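Local coordinates for protein hydrolase, isochorismatase family (Pseudomonas putida KT2440, PDB 4H17) that probably acts as a hydrolase of the isochorismatase family, built on a Rossmann-like fold, at residues 125-130 and 152-157; 16-21 and 187-192; 24-29 and 54-59. All coordinates share one frame; numbering follows the deposited sequence.

Contact 1 (125-130 and 152-157); sequences DLIVCG and TLVEDA
Ile-127 and Val-154 meet methyl to methyl where strands 125-130 and 152-154 run side by side, CG2 of Ile-127 lying 3.5 Å from CG2 of Val-154 as the two side chains cross obliquely. The Ile-127 methyl stands anti to its own backbone N, whereas that of Val-154 sits beside its N and also approaches Val-128 O. This is the dense part of the contact. Thr-152 N bonds to Leu-126 O, Val-128 N to Thr-152 O, and Val-154 N reaches Val-128 O at 2.9 Å. On the sheet face that carries Val-128 and Leu-153, Leu-153 CD1 comes within 3.4 Å of Val-128 O, adding apolar cover to a carbonyl already gripped by an N-H. The strands are the parallel pair of a beta-alpha-beta unit, joined through helix 133-146, in the central sheet of the Rossmann-like fold. A type I turn from Val-154 to Ala-157 carries the chain round a corner, and Ala-157 O still accepts from Gly-130 N at 3.0 Å, a less straight bond (147° at the hydrogen), with Ala-157 CB 3.8 Å from Cys-129 CB. At the other end the direct contact gives out: partly exposed Asp-125 meets Thr-152 through a water, 3.0 Å from Asp-125 OD1 and 2.7 Å from Thr-152 OG1. Asp-125 OD1 also forms a salt bridge with Arg-150, and Thr-152 OG1 bonds to Ala-19 N.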
ATOM      1  N   ASP A 125      -9.487 -16.621  -5.533  1.00 19.11           N
ATOM      2  CA  ASP A 125      -8.866 -16.663  -4.203  1.00 13.87           C
ATOM      3  C   ASP A 125      -7.352 -16.923  -4.222  1.00 13.95           C
ATOM      4  O   ASP A 125      -6.851 -17.950  -4.676  1.00 15.81           O
ATOM      5  CB  ASP A 125      -9.502 -17.715  -3.278  1.00 17.25           C
ATOM      6  CG  ASP A 125     -10.911 -17.346  -2.798  1.00 24.04           C
ATOM      7  OD1 ASP A 125     -11.047 -16.360  -2.050  1.00 29.04           O
ATOM      8  OD2 ASP A 125     -11.867 -18.098  -3.017  1.00 25.63           O
ATOM      9  N   LEU A 126      -6.645 -15.958  -3.657  1.00 13.42           N
ATOM     10  CA  LEU A 126      -5.197 -15.971  -3.556  1.00 12.41           C
ATOM     11  C   LEU A 126      -4.783 -15.996  -2.104  1.00 13.69           C
ATOM     12  O   LEU A 126      -5.250 -15.210  -1.302  1.00 13.59           O
ATOM     13  CB  LEU A 126      -4.581 -14.735  -4.215  1.00 12.92           C
ATOM     14  CG  LEU A 126      -5.044 -14.339  -5.621  1.00 13.80           C
ATOM     15  CD1 LEU A 126      -4.363 -13.047  -6.045  1.00 12.42           C
ATOM     16  CD2 LEU A 126      -4.859 -15.464  -6.629  1.00 14.72           C
ATOM     17  N   ILE A 127      -3.890 -16.923  -1.780  1.00 13.08           N
ATOM     18  CA  ILE A 127      -3.233 -16.968  -0.492  1.00 14.54           C
ATOM     19  C   ILE A 127      -1.832 -16.393  -0.733  1.00 13.70           C
ATOM     20  O   ILE A 127      -1.091 -16.891  -1.608  1.00 14.50           O
ATOM     21  CB  ILE A 127      -3.182 -18.390   0.100  1.00 13.42           C
ATOM     22  CG1 ILE A 127      -4.615 -18.887   0.352  1.00 13.05           C
ATOM     23  CG2 ILE A 127      -2.359 -18.401   1.381  1.00 13.87           C
ATOM     24  CD1 ILE A 127      -4.741 -20.372   0.543  1.00 14.71           C
ATOM     25  N   VAL A 128      -1.518 -15.338   0.014  1.00 11.49           N
ATOM     26  CA  VAL A 128      -0.305 -14.572  -0.141  1.00 11.15           C
ATOM     27  C   VAL A 128       0.586 -14.559   1.086  1.00 12.40           C
ATOM     28  O   VAL A 128       0.119 -14.357   2.208  1.00 12.75           O
ATOM     29  CB  VAL A 128      -0.648 -13.118  -0.520  1.00 13.27           C
ATOM     30  CG1 VAL A 128       0.595 -12.295  -0.760  1.00 12.14           C
ATOM     31  CG2 VAL A 128      -1.552 -13.019  -1.733  1.00 13.77           C
ATOM     32  N   CYS A 129       1.878 -14.791   0.867  1.00 11.89           N
ATOM     33  CA  CYS A 129       2.824 -14.705   1.948  1.00 12.76           C
ATOM     34  C   CYS A 129       4.123 -14.121   1.386  1.00 12.23           C
ATOM     35  O   CYS A 129       4.228 -13.952   0.171  1.00 12.39           O
ATOM     36  CB  CYS A 129       3.040 -16.088   2.567  1.00 15.48           C
ATOM     37  SG  CYS A 129       3.724 -17.320   1.437  1.00 14.85           S
ATOM     38  N   GLY A 130       5.062 -13.850   2.283  1.00 11.54           N
ATOM     39  CA  GLY A 130       6.414 -13.397   1.915  1.00 14.40           C
ATOM     40  C   GLY A 130       6.778 -12.014   2.409  1.00 13.08           C
ATOM     41  O   GLY A 130       6.288 -11.544   3.448  1.00 14.09           O
ATOM     42  N   THR A 152      -6.093 -13.549   0.734  1.00 13.79           N
ATOM     43  CA  THR A 152      -5.948 -13.941   2.124  1.00 12.15           C
ATOM     44  C   THR A 152      -4.449 -13.880   2.414  1.00 12.46           C
ATOM     45  O   THR A 152      -3.661 -14.625   1.803  1.00 14.95           O
ATOM     46  CB  THR A 152      -6.483 -15.346   2.401  1.00 14.08           C
ATOM     47  OG1 THR A 152      -7.898 -15.347   2.159  1.00 14.55           O
ATOM     48  CG2 THR A 152      -6.201 -15.735   3.822  1.00 15.10           C
ATOM     49  N   LEU A 153      -4.074 -12.967   3.299  1.00 12.86           N
ATOM     50  CA  LEU A 153      -2.671 -12.700   3.584  1.00 13.03           C
ATOM     51  C   LEU A 153      -2.289 -13.421   4.840  1.00 12.87           C
ATOM     52  O   LEU A 153      -2.934 -13.261   5.879  1.00 16.26           O
ATOM     53  CB  LEU A 153      -2.480 -11.190   3.753  1.00 14.52           C
ATOM     54  CG  LEU A 153      -1.112 -10.656   4.131  1.00 17.33           C
ATOM     55  CD1 LEU A 153       0.010 -11.070   3.218  1.00 15.90           C
ATOM     56  CD2 LEU A 153      -1.205  -9.146   4.197  1.00 16.06           C
ATOM     57  N   VAL A 154      -1.211 -14.186   4.792  1.00 11.71           N
ATOM     58  CA  VAL A 154      -0.875 -15.067   5.919  1.00 13.31           C
ATOM     59  C   VAL A 154       0.091 -14.321   6.822  1.00 15.86           C
ATOM     60  O   VAL A 154       1.274 -14.192   6.517  1.00 12.76           O
ATOM     61  CB  VAL A 154      -0.267 -16.394   5.469  1.00 14.88           C
ATOM     62  CG1 VAL A 154      -0.072 -17.329   6.649  1.00 15.23           C
ATOM     63  CG2 VAL A 154      -1.138 -17.016   4.404  1.00 13.44           C
ATOM     64  N   GLU A 155      -0.434 -13.792   7.930  1.00 14.12           N
ATOM     65  CA  GLU A 155       0.288 -12.758   8.681  1.00 16.45           C
ATOM     66  C   GLU A 155       1.553 -13.283   9.367  1.00 15.63           C
ATOM     67  O   GLU A 155       2.513 -12.546   9.578  1.00 18.05           O
ATOM     68  CB  GLU A 155      -0.622 -12.114   9.734  1.00 19.99           C
ATOM     69  CG  GLU A 155      -1.210 -13.115  10.701  1.00 27.40           C
ATOM     70  CD  GLU A 155      -2.338 -12.524  11.514  1.00 30.81           C
ATOM     71  OE1 GLU A 155      -2.228 -11.326  11.881  1.00 37.81           O
ATOM     72  OE2 GLU A 155      -3.320 -13.261  11.772  1.00 37.91           O
ATOM     73  N   ASP A 156       1.552 -14.565   9.700  1.00 12.58           N
ATOM     74  CA  ASP A 156       2.704 -15.202  10.362  1.00 13.48           C
ATOM     75  C   ASP A 156       3.624 -15.965   9.396  1.00 14.72           C
ATOM     76  O   ASP A 156       4.583 -16.611   9.793  1.00 16.39           O
ATOM     77  CB  ASP A 156       2.256 -16.044  11.575  1.00 16.83           C
ATOM     78  CG  ASP A 156       1.315 -17.172  11.207  1.00 16.16           C
ATOM     79  OD1 ASP A 156       1.005 -17.374  10.021  1.00 16.21           O
ATOM     80  OD2 ASP A 156       0.870 -17.873  12.148  1.00 17.06           O
ATOM     81  N   ALA A 157       3.380 -15.743   8.112  1.00 11.65           N
ATOM     82  CA  ALA A 157       4.221 -16.250   7.014  1.00 12.03           C
ATOM     83  C   ALA A 157       4.733 -15.056   6.198  1.00 12.49           C
ATOM     84  O   ALA A 157       4.995 -15.159   4.983  1.00 12.65           O
ATOM     85  CB  ALA A 157       3.446 -17.190   6.148  1.00 13.55           C
TER
HETATM   86  O   HOH W   1      -8.897 -15.060  -0.361  1.00 17.80           O

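Contact 2 (16-21 and 187-192); sequences YPPAKL and FACVAP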
ATOM      1  N   TYR A  16     -15.527 -10.742   2.431  1.00 24.33           N
ATOM      2  CA  TYR A  16     -15.589 -12.078   1.853  1.00 21.17           C
ATOM      3  C   TYR A  16     -14.951 -13.039   2.858  1.00 21.32           C
ATOM      4  O   TYR A  16     -14.217 -12.610   3.725  1.00 20.22           O
ATOM      5  CB  TYR A  16     -14.877 -12.168   0.480  1.00 22.46           C
ATOM      6  CG  TYR A  16     -13.497 -11.503   0.350  1.00 22.64           C
ATOM      7  CD1 TYR A  16     -12.321 -12.162   0.746  1.00 19.76           C
ATOM      8  CD2 TYR A  16     -13.351 -10.242  -0.243  1.00 21.30           C
ATOM      9  CE1 TYR A  16     -11.077 -11.577   0.585  1.00 20.91           C
ATOM     10  CE2 TYR A  16     -12.093  -9.661  -0.402  1.00 21.98           C
ATOM     11  CZ  TYR A  16     -10.953 -10.328   0.013  1.00 19.79           C
ATOM     12  OH  TYR A  16      -9.679  -9.762  -0.158  1.00 22.02           O
ATOM     13  N   PRO A  17     -15.266 -14.337   2.763  1.00 23.74           N
ATOM     14  CA  PRO A  17     -14.596 -15.309   3.619  1.00 20.84           C
ATOM     15  C   PRO A  17     -13.107 -15.507   3.309  1.00 18.64           C
ATOM     16  O   PRO A  17     -12.681 -15.286   2.179  1.00 23.16           O
ATOM     17  CB  PRO A  17     -15.326 -16.621   3.331  1.00 21.36           C
ATOM     18  CG  PRO A  17     -16.527 -16.262   2.542  1.00 28.91           C
ATOM     19  CD  PRO A  17     -16.238 -14.967   1.858  1.00 28.80           C
ATOM     20  N   PRO A  18     -12.331 -15.953   4.304  1.00 19.03           N
ATOM     21  CA  PRO A  18     -10.959 -16.319   3.980  1.00 15.90           C
ATOM     22  C   PRO A  18     -10.884 -17.459   2.992  1.00 16.53           C
ATOM     23  O   PRO A  18     -11.797 -18.289   2.885  1.00 18.32           O
ATOM     24  CB  PRO A  18     -10.344 -16.702   5.318  1.00 18.26           C
ATOM     25  CG  PRO A  18     -11.503 -16.902   6.251  1.00 21.04           C
ATOM     26  CD  PRO A  18     -12.572 -15.991   5.755  1.00 18.08           C
ATOM     27  N   ALA A  19      -9.760 -17.513   2.285  1.00 16.80           N
ATOM     28  CA  ALA A  19      -9.572 -18.510   1.230  1.00 16.26           C
ATOM     29  C   ALA A  19      -9.512 -19.881   1.846  1.00 16.35           C
ATOM     30  O   ALA A  19      -9.019 -20.047   2.968  1.00 18.95           O
ATOM     31  CB  ALA A  19      -8.268 -18.266   0.488  1.00 13.35           C
ATOM     32  N   LYS A  20      -9.993 -20.868   1.107  0.50 18.04           N
ATOM     33  CA  LYS A  20      -9.737 -22.266   1.442  0.50 20.20           C
ATOM     34  C   LYS A  20      -8.615 -22.654   0.500  0.50 20.44           C
ATOM     35  O   LYS A  20      -8.716 -22.413  -0.703  0.50 18.89           O
ATOM     36  CB  LYS A  20     -10.971 -23.147   1.195  0.50 21.86           C
ATOM     37  CG  LYS A  20     -12.155 -22.948   2.137  0.50 22.74           C
ATOM     38  CD  LYS A  20     -11.852 -23.387   3.561  0.50 26.30           C
ATOM     39  CE  LYS A  20     -13.006 -24.169   4.156  0.50 27.72           C
ATOM     40  NZ  LYS A  20     -14.236 -23.334   4.156  0.50 25.12           N
ATOM     41  N   LEU A  21      -7.555 -23.252   1.038  1.00 20.28           N
ATOM     42  CA  LEU A  21      -6.414 -23.695   0.221  1.00 18.81           C
ATOM     43  C   LEU A  21      -6.886 -24.529  -0.987  1.00 20.62           C
ATOM     44  O   LEU A  21      -6.360 -24.404  -2.087  1.00 16.12           O
ATOM     45  CB  LEU A  21      -5.413 -24.474   1.070  1.00 19.11           C
ATOM     46  CG  LEU A  21      -4.160 -24.956   0.350  1.00 19.96           C
ATOM     47  CD1 LEU A  21      -3.464 -23.784  -0.359  1.00 20.07           C
ATOM     48  CD2 LEU A  21      -3.223 -25.653   1.327  1.00 26.20           C
ATOM     49  N   PHE A 187      -8.149  -4.601   2.159  1.00 15.63           N
ATOM     50  CA  PHE A 187      -7.357  -5.197   1.084  1.00 15.50           C
ATOM     51  C   PHE A 187      -7.240  -6.715   1.126  1.00 18.00           C
ATOM     52  O   PHE A 187      -7.009  -7.328   0.078  1.00 16.93           O
ATOM     53  CB  PHE A 187      -6.009  -4.536   1.025  1.00 12.85           C
ATOM     54  CG  PHE A 187      -6.090  -3.057   0.764  1.00 12.58           C
ATOM     55  CD1 PHE A 187      -6.307  -2.605  -0.514  1.00 14.70           C
ATOM     56  CD2 PHE A 187      -6.023  -2.153   1.802  1.00 16.05           C
ATOM     57  CE1 PHE A 187      -6.424  -1.250  -0.761  1.00 13.25           C
ATOM     58  CE2 PHE A 187      -6.125  -0.786   1.561  1.00 14.32           C
ATOM     59  CZ  PHE A 187      -6.330  -0.355   0.266  1.00 12.86           C
ATOM     60  N   ALA A 188      -7.420  -7.343   2.283  1.00 15.35           N
ATOM     61  CA  ALA A 188      -7.299  -8.808   2.359  1.00 16.55           C
ATOM     62  C   ALA A 188      -7.950  -9.342   3.591  1.00 15.98           C
ATOM     63  O   ALA A 188      -8.131  -8.611   4.554  1.00 15.71           O
ATOM     64  CB  ALA A 188      -5.830  -9.213   2.389  1.00 13.08           C
ATOM     65  N   CYS A 189      -8.331 -10.614   3.561  1.00 15.57           N
ATOM     66  CA  CYS A 189      -8.500 -11.387   4.808  1.00 15.08           C
ATOM     67  C   CYS A 189      -7.127 -11.603   5.352  1.00 15.50           C
ATOM     68  O   CYS A 189      -6.199 -11.911   4.594  1.00 17.44           O
ATOM     69  CB  CYS A 189      -9.182 -12.716   4.526  1.00 14.55           C
ATOM     70  SG  CYS A 189     -10.944 -12.525   4.191  1.00 20.33           S
ATOM     71  N   VAL A 190      -6.962 -11.448   6.657  1.00 13.97           N
ATOM     72  CA  VAL A 190      -5.672 -11.721   7.283  1.00 16.86           C
ATOM     73  C   VAL A 190      -5.887 -12.897   8.199  1.00 14.75           C
ATOM     74  O   VAL A 190      -6.821 -12.890   9.028  1.00 15.25           O
ATOM     75  CB  VAL A 190      -5.146 -10.476   8.021  1.00 14.19           C
ATOM     76  CG1 VAL A 190      -3.847 -10.750   8.748  1.00 16.23           C
ATOM     77  CG2 VAL A 190      -4.963  -9.298   7.038  1.00 15.31           C
ATOM     78  N   ALA A 191      -5.020 -13.911   8.073  1.00 14.99           N
ATOM     79  CA  ALA A 191      -5.207 -15.189   8.780  1.00 14.49           C
ATOM     80  C   ALA A 191      -3.864 -15.802   9.135  1.00 15.87           C
ATOM     81  O   ALA A 191      -2.880 -15.540   8.447  1.00 16.97           O
ATOM     82  CB  ALA A 191      -5.991 -16.139   7.925  1.00 16.28           C
ATOM     83  N   PRO A 192      -3.801 -16.602  10.233  1.00 15.91           N
ATOM     84  CA  PRO A 192      -2.582 -17.329  10.550  1.00 17.74           C
ATOM     85  C   PRO A 192      -2.487 -18.642   9.757  1.00 17.88           C
ATOM     86  O   PRO A 192      -3.486 -19.217   9.308  1.00 16.25           O
ATOM     87  CB  PRO A 192      -2.704 -17.593  12.036  1.00 19.58           C
ATOM     88  CG  PRO A 192      -4.169 -17.678  12.285  1.00 21.23           C
ATOM     89  CD  PRO A 192      -4.849 -16.812  11.257  1.00 20.01           C
TER
HETATM   90  O   HOH W   2      -9.266  -8.032  -2.272  1.00 32.40           O
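Tyr-16 brings its ring against the sulfur of Cys-189, joining loop 16-21 to strand 189-191, the outermost of the parallel sheet within this chain. From CB, which itself keeps clear of the strand, CG is set between the backbone N and the carbonyl carbon (chi1 45°), and the ring then runs on toward residues 187-189. Ring atom CD1 of Tyr-16 is 3.7 Å from Cys-189 SG, and CE1 of Tyr-16 lies equally near that sulfur. SG sits 4.5 Å from the Tyr-16 ring centroid and 51° off its normal, an oblique sulfur-aromatic contact. At the tip, Tyr-16 OH rests 3.6 Å from Ala-188 CA, bonds to Cys-151 N on the adjoining strand, and meets a water 2.8 Å away that makes a weak bond to Phe-187 O. The sulfur is also bordered by the loop backbone, with Tyr-16 O 3.3 Å from Cys-189 SG, and by the proline ring, with Pro-18 CD 4.1 Å from the same SG. An alanine in place of Tyr-16 would probably leave Cys-189 SG without its aromatic neighbour and Cys-151 N without its hydroxyl partner. No direct hydrogen bond links the two segments, which suggests that loop and strand meet mainly through sulfur against ring and backbone, with polar ties running indirectly, through Tyr-16 OH to Cys-151 N, Ala-19 N to Thr-152 OG1 and, weakly, the water.

Contact 3 (24-29 and 54-59); sequences ASLIII and RLLDAA
Leu-26 and Ile-28 reach helix 54-59 by different torsions: Leu-26 has CG anti to its backbone N (chi1 174°), while Ile-28 has CG1 beside its N and then extends to CD1 (chi2 174°). Leu-56 answers from the helix with CG anti to its carbonyl carbon. As a result Ile-28 CD1 presses on the fork of Leu-56, 3.3 Å from Leu-56 CD2 and 3.4 Å from Leu-56 CG, both tighter than usual for carbons. The two side chains cross at about a right angle, so the isoleucine tip bears on the leucine branch instead of lying alongside it. Leu-26 makes a broader and softer contact through one methyl. Its CD2 is 3.8 Å from Ala-59 CB and 3.9 Å from Leu-55 O, a carbonyl whose hydrogen bond to Ala-59 N is internal to the helix, and it also touches Leu-55 CB at 4.3 Å. The short side chain of Ala-59 lets the helix backbone come close to Leu-26. The segment axes approach to 10.1 Å, with the N-to-C directions 148° apart, as expected of the first strand and returning helix in a beta-alpha-beta unit. Strand 24-29 runs between strands 125-131 and 66-71; Leu-26 packs also on Ile-127, Ile-28 on Cys-129 and His-68, and helix 45-61 spreads over the same face to set Leu-56 and Ala-59 against Ile-66.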
ATOM      1  N   ALA A  24      -7.743 -22.303  -3.880  1.00 15.49           N
ATOM      2  CA  ALA A  24      -6.880 -21.125  -4.001  1.00 15.11           C
ATOM      3  C   ALA A  24      -5.637 -21.368  -4.836  1.00 15.77           C
ATOM      4  O   ALA A  24      -5.278 -22.492  -5.079  1.00 15.14           O
ATOM      5  CB  ALA A  24      -6.476 -20.641  -2.615  1.00 14.95           C
ATOM      6  N   SER A  25      -5.026 -20.265  -5.259  1.00 16.07           N
ATOM      7  CA  SER A  25      -3.644 -20.245  -5.789  1.00 17.88           C
ATOM      8  C   SER A  25      -2.747 -19.666  -4.679  1.00 18.58           C
ATOM      9  O   SER A  25      -3.114 -18.676  -4.030  1.00 17.66           O
ATOM     10  CB  SER A  25      -3.511 -19.368  -7.007  1.00 16.06           C
ATOM     11  OG  SER A  25      -4.298 -19.774  -8.146  1.00 17.81           O
ATOM     12  N   LEU A  26      -1.575 -20.272  -4.456  1.00 14.81           N
ATOM     13  CA  LEU A  26      -0.638 -19.834  -3.400  1.00 14.37           C
ATOM     14  C   LEU A  26       0.479 -19.017  -4.051  1.00 13.90           C
ATOM     15  O   LEU A  26       1.055 -19.433  -5.061  1.00 14.13           O
ATOM     16  CB  LEU A  26       0.006 -21.007  -2.685  1.00 13.41           C
ATOM     17  CG  LEU A  26       1.111 -20.706  -1.655  1.00 14.38           C
ATOM     18  CD1 LEU A  26       0.607 -19.896  -0.468  1.00 16.20           C
ATOM     19  CD2 LEU A  26       1.725 -22.003  -1.181  1.00 14.97           C
ATOM     20  N   ILE A  27       0.720 -17.833  -3.524  1.00 10.55           N
ATOM     21  CA  ILE A  27       1.766 -16.913  -4.004  1.00 10.54           C
ATOM     22  C   ILE A  27       2.765 -16.623  -2.892  1.00 10.35           C
ATOM     23  O   ILE A  27       2.389 -16.129  -1.827  1.00 12.42           O
ATOM     24  CB  ILE A  27       1.193 -15.574  -4.527  1.00 12.11           C
ATOM     25  CG1 ILE A  27       0.077 -15.805  -5.579  1.00 16.15           C
ATOM     26  CG2 ILE A  27       2.329 -14.694  -5.085  1.00 13.09           C
ATOM     27  CD1 ILE A  27      -0.673 -14.571  -6.023  1.00 15.44           C
ATOM     28  N   ILE A  28       4.043 -16.955  -3.149  1.00 11.51           N
ATOM     29  CA  ILE A  28       5.112 -16.727  -2.185  1.00 12.78           C
ATOM     30  C   ILE A  28       5.987 -15.607  -2.741  1.00 12.86           C
ATOM     31  O   ILE A  28       6.648 -15.767  -3.770  1.00 12.89           O
ATOM     32  CB  ILE A  28       5.980 -17.977  -1.973  1.00 15.35           C
ATOM     33  CG1 ILE A  28       5.094 -19.154  -1.573  1.00 17.43           C
ATOM     34  CG2 ILE A  28       7.047 -17.712  -0.898  1.00 15.59           C
ATOM     35  CD1 ILE A  28       5.815 -20.468  -1.467  1.00 23.55           C
ATOM     36  N   ILE A  29       5.997 -14.485  -2.043  1.00 11.29           N
ATOM     37  CA  ILE A  29       6.688 -13.270  -2.516  1.00 11.50           C
ATOM     38  C   ILE A  29       8.061 -13.124  -1.875  1.00 10.96           C
ATOM     39  O   ILE A  29       8.209 -12.968  -0.637  1.00 11.00           O
ATOM     40  CB  ILE A  29       5.821 -12.039  -2.246  1.00  9.73           C
ATOM     41  CG1 ILE A  29       4.518 -12.125  -3.042  1.00 10.59           C
ATOM     42  CG2 ILE A  29       6.557 -10.764  -2.590  1.00  9.20           C
ATOM     43  CD1 ILE A  29       3.490 -11.038  -2.774  1.00 11.30           C
ATOM     44  N   ARG A  54       5.402 -24.660   5.722  1.00 12.57           N
ATOM     45  CA  ARG A  54       4.150 -25.366   6.020  1.00 16.30           C
ATOM     46  C   ARG A  54       3.118 -25.145   4.923  1.00 15.06           C
ATOM     47  O   ARG A  54       2.433 -26.099   4.530  1.00 16.58           O
ATOM     48  CB  ARG A  54       3.575 -24.965   7.374  1.00 15.74           C
ATOM     49  CG  ARG A  54       4.458 -25.374   8.524  1.00 17.74           C
ATOM     50  CD  ARG A  54       3.900 -24.967   9.877  1.00 22.13           C
ATOM     51  NE  ARG A  54       4.802 -25.446  10.927  1.00 25.32           N
ATOM     52  CZ  ARG A  54       5.568 -24.690  11.720  1.00 24.37           C
ATOM     53  NH1 ARG A  54       5.556 -23.361  11.657  1.00 22.14           N
ATOM     54  NH2 ARG A  54       6.336 -25.263  12.634  1.00 28.79           N
ATOM     55  N   LEU A  55       3.001 -23.913   4.430  1.00 15.03           N
ATOM     56  CA  LEU A  55       2.039 -23.624   3.383  1.00 16.73           C
ATOM     57  C   LEU A  55       2.438 -24.346   2.122  1.00 13.64           C
ATOM     58  O   LEU A  55       1.589 -24.937   1.457  1.00 16.44           O
ATOM     59  CB  LEU A  55       1.960 -22.126   3.097  1.00 15.09           C
ATOM     60  CG  LEU A  55       1.335 -21.239   4.192  1.00 16.06           C
ATOM     61  CD1 LEU A  55       1.645 -19.781   3.918  1.00 15.41           C
ATOM     62  CD2 LEU A  55      -0.165 -21.498   4.308  1.00 20.21           C
ATOM     63  N   LEU A  56       3.723 -24.321   1.792  1.00 12.58           N
ATOM     64  CA  LEU A  56       4.199 -25.043   0.608  1.00 13.76           C
ATOM     65  C   LEU A  56       3.933 -26.529   0.671  1.00 13.04           C
ATOM     66  O   LEU A  56       3.477 -27.151  -0.297  1.00 13.60           O
ATOM     67  CB  LEU A  56       5.699 -24.875   0.458  1.00 17.40           C
ATOM     68  CG  LEU A  56       6.174 -23.659  -0.268  1.00 19.42           C
ATOM     69  CD1 LEU A  56       7.686 -23.646  -0.167  1.00 22.10           C
ATOM     70  CD2 LEU A  56       5.729 -23.745  -1.738  1.00 20.25           C
ATOM     71  N   ASP A  57       4.213 -27.111   1.829  1.00 14.65           N
ATOM     72  CA  ASP A  57       3.972 -28.525   2.054  1.00 17.24           C
ATOM     73  C   ASP A  57       2.518 -28.841   1.777  1.00 16.65           C
ATOM     74  O   ASP A  57       2.225 -29.780   1.042  1.00 14.43           O
ATOM     75  CB  ASP A  57       4.363 -28.908   3.484  1.00 18.84           C
ATOM     76  CG  ASP A  57       4.170 -30.391   3.778  1.00 25.29           C
ATOM     77  OD1 ASP A  57       4.650 -31.230   2.989  1.00 31.00           O
ATOM     78  OD2 ASP A  57       3.533 -30.706   4.809  1.00 31.81           O
ATOM     79  N   ALA A  58       1.612 -28.073   2.401  1.00 16.53           N
ATOM     80  CA  ALA A  58       0.157 -28.262   2.273  1.00 16.42           C
ATOM     81  C   ALA A  58      -0.349 -28.069   0.859  1.00 16.73           C
ATOM     82  O   ALA A  58      -1.165 -28.838   0.398  1.00 18.20           O
ATOM     83  CB  ALA A  58      -0.605 -27.385   3.255  1.00 17.32           C
ATOM     84  N   ALA A  59       0.123 -27.027   0.189  1.00 14.67           N
ATOM     85  CA  ALA A  59      -0.217 -26.808  -1.193  1.00 13.66           C
ATOM     86  C   ALA A  59       0.227 -27.934  -2.117  1.00 15.07           C
ATOM     87  O   ALA A  59      -0.502 -28.309  -3.031  1.00 15.56           O
ATOM     88  CB  ALA A  59       0.369 -25.485  -1.667  1.00 13.41           C
TER

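How the contacts relate
From the N terminus, the chain passes helix 8-12 and enters 16-21, which opens contact 2, the longest loop of the three. Strand 24-29 follows at once and contact 3 closes when helix 45-61 packs back on it. After strands 66-71 and 99-103, contact 1 opens at 125-130 and closes at 152-157. Contact 2 shuts last, at 187-192. Contacts 3 and 1 are therefore in series, both nested inside contact 2, and none cross. All three reach one parallel sheet, where strands 24-29, 125-131, 150-159 and 189-191 are successive neighbours. Leu-21 packing on Ala-58 further brings the N-terminal loop against the helix of contact 3.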